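Side-chain contact in glutamine synthetase (Streptomyces coelicolor, PDB 4BAX), which belongs to the glutamine synthetase family, pairing a beta-Grasp domain with a catalytic domain in an assembly of ten chains: residues 191-196 and 325-330. Residues are numbered along the deposited sequence; the frame is centred on the assembly and turned at random.
Sequences LEVSDQ and VVTRLL
Thr327 meets Ser194 and Val193 near the N-terminal ends of helices 190-210 and 323-341, which come together in the buried interior of the chain. The backbones are closest at this same point, with Ser194 CA and Thr327 CA 7.7 Å apart, a spacing that small side chains can bridge.

The apolar part is a methyl-to-methyl touch. Val193 CG1 rests 3.9 Å from Thr327 CG2, the two side chains lying alongside one another and pointing opposite ways. That methyl of Thr327 also packs against the serine hydroxyl, CG2 lying 3.7 Å from Ser194 OG. Phe111 of strand 110-121 touches both Val193 and Thr327, and Leu97 of helix 94-103 lies against Ser194 and Thr327.

The polar part brings two hydroxyls near each other, Ser194 OG standing 3.3 Å from Thr327 OG1. Each hydroxyl is tied back into its own helix: Ser194 OG bonds to the carbonyl O of Pro190, and Thr327 OG1 to that of Pro323. For Thr327, a chi1 of 52° keeps OG1 within reach of Pro323 O while CG2 faces Val193.

Both buried hydroxyls thus have a backbone acceptor one turn earlier in their own helix. The chemistry implies a small three-residue contact joining the two helices, in which methyl packing runs beside hydroxyls anchored to the backbone.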
loop_
_atom_site.group_PDB
_atom_site.type_symbol
_atom_site.label_atom_id
_atom_site.label_comp_id
_atom_site.label_asym_id
_atom_site.label_seq_id
_atom_site.Cartn_x
_atom_site.Cartn_y
_atom_site.Cartn_z
ATOM N N LEU A 191 -49.653 12.881 -12.005
ATOM C CA LEU A 191 -49.041 13.611 -10.902
ATOM C C LEU A 191 -48.487 12.682 -9.835
ATOM O O LEU A 191 -47.383 12.892 -9.326
ATOM C CB LEU A 191 -50.019 14.629 -10.294
ATOM C CG LEU A 191 -50.303 15.846 -11.181
ATOM C CD1 LEU A 191 -51.610 16.539 -10.790
ATOM C CD2 LEU A 191 -49.133 16.832 -11.113
ATOM N N GLU A 192 -49.241 11.634 -9.521
ATOM C CA GLU A 192 -48.812 10.696 -8.501
ATOM C C GLU A 192 -47.554 9.908 -8.941
ATOM O O GLU A 192 -46.614 9.712 -8.159
ATOM C CB GLU A 192 -49.963 9.765 -8.088
ATOM C CG GLU A 192 -49.708 8.972 -6.800
ATOM C CD GLU A 192 -49.699 9.816 -5.513
ATOM O OE1 GLU A 192 -49.916 11.050 -5.580
ATOM O OE2 GLU A 192 -49.428 9.240 -4.427
ATOM N N VAL A 193 -47.523 9.485 -10.198
ATOM C CA VAL A 193 -46.367 8.755 -10.698
ATOM C C VAL A 193 -45.091 9.590 -10.744
ATOM O O VAL A 193 -44.001 9.098 -10.420
ATOM C CB VAL A 193 -46.648 8.089 -12.071
ATOM C CG1 VAL A 193 -46.490 9.080 -13.234
ATOM C CG2 VAL A 193 -45.774 6.848 -12.247
ATOM N N SER A 194 -45.256 10.864 -11.097
ATOM C CA SER A 194 -44.157 11.800 -11.236
ATOM C C SER A 194 -43.573 12.166 -9.894
ATOM O O SER A 194 -42.345 12.213 -9.729
ATOM C CB SER A 194 -44.635 13.064 -11.961
ATOM O OG SER A 194 -44.857 12.866 -13.347
ATOM N N ASP A 195 -44.464 12.391 -8.934
ATOM C CA ASP A 195 -44.078 12.735 -7.578
ATOM C C ASP A 195 -43.321 11.578 -6.941
ATOM O O ASP A 195 -42.271 11.799 -6.321
ATOM C CB ASP A 195 -45.305 13.086 -6.730
ATOM C CG ASP A 195 -45.889 14.452 -7.087
ATOM O OD1 ASP A 195 -45.165 15.279 -7.692
ATOM O OD2 ASP A 195 -47.077 14.707 -6.776
ATOM N N GLN A 196 -43.826 10.350 -7.107
ATOM C CA GLN A 196 -43.205 9.179 -6.468
ATOM C C GLN A 196 -41.817 8.867 -7.051
ATOM O O GLN A 196 -40.878 8.576 -6.307
ATOM C CB GLN A 196 -44.124 7.942 -6.555
ATOM C CG GLN A 196 -45.459 8.047 -5.797
ATOM C CD GLN A 196 -46.133 6.690 -5.522
ATOM O OE1 GLN A 196 -45.541 5.634 -5.745
ATOM N NE2 GLN A 196 -47.370 6.724 -5.003
ATOM N N VAL A 325 -42.478 16.265 -17.286
ATOM C CA VAL A 325 -42.467 16.586 -18.704
ATOM C C VAL A 325 -42.952 15.458 -19.639
ATOM O O VAL A 325 -43.850 15.670 -20.458
ATOM C CB VAL A 325 -41.061 17.104 -19.125
ATOM C CG1 VAL A 325 -41.001 17.402 -20.615
ATOM C CG2 VAL A 325 -40.698 18.340 -18.293
ATOM N N VAL A 326 -42.400 14.256 -19.488
ATOM C CA VAL A 326 -42.784 13.146 -20.361
ATOM C C VAL A 326 -44.261 12.802 -20.183
ATOM O O VAL A 326 -44.977 12.566 -21.165
ATOM C CB VAL A 326 -41.857 11.908 -20.212
ATOM C CG1 VAL A 326 -41.826 11.373 -18.757
ATOM C CG2 VAL A 326 -42.238 10.837 -21.207
ATOM N N THR A 327 -44.728 12.846 -18.937
ATOM C CA THR A 327 -46.142 12.587 -18.667
ATOM C C THR A 327 -47.028 13.682 -19.294
ATOM O O THR A 327 -48.028 13.366 -19.956
ATOM C CB THR A 327 -46.457 12.471 -17.130
ATOM O OG1 THR A 327 -45.950 13.611 -16.420
ATOM C CG2 THR A 327 -45.906 11.176 -16.524
ATOM N N ARG A 328 -46.618 14.949 -19.170
ATOM C CA ARG A 328 -47.413 16.063 -19.717
ATOM C C ARG A 328 -47.560 15.934 -21.234
ATOM O O ARG A 328 -48.672 16.058 -21.777
ATOM C CB ARG A 328 -46.773 17.413 -19.366
ATOM C CG ARG A 328 -47.700 18.627 -19.565
ATOM C CD ARG A 328 -47.136 19.694 -20.502
ATOM N NE ARG A 328 -45.750 19.997 -20.180
ATOM C CZ ARG A 328 -44.880 20.522 -21.035
ATOM N NH1 ARG A 328 -45.259 20.823 -22.268
ATOM N NH2 ARG A 328 -43.627 20.759 -20.647
ATOM N N LEU A 329 -46.434 15.644 -21.893
ATOM C CA LEU A 329 -46.346 15.555 -23.339
ATOM C C LEU A 329 -47.186 14.411 -23.904
ATOM O O LEU A 329 -47.869 14.569 -24.928
ATOM C CB LEU A 329 -44.885 15.379 -23.755
ATOM C CG LEU A 329 -43.974 16.593 -23.605
ATOM C CD1 LEU A 329 -42.549 16.245 -24.002
ATOM C CD2 LEU A 329 -44.515 17.729 -24.456
ATOM N N LEU A 330 -47.115 13.256 -23.246
ATOM C CA LEU A 330 -47.883 12.097 -23.682
ATOM C C LEU A 330 -49.378 12.360 -23.536
ATOM O O LEU A 330 -50.156 12.011 -24.421
ATOM C CB LEU A 330 -47.474 10.851 -22.903
ATOM C CG LEU A 330 -46.189 10.246 -23.461
ATOM C CD1 LEU A 330 -45.621 9.170 -22.524
ATOM C CD2 LEU A 330 -46.446 9.697 -24.877
#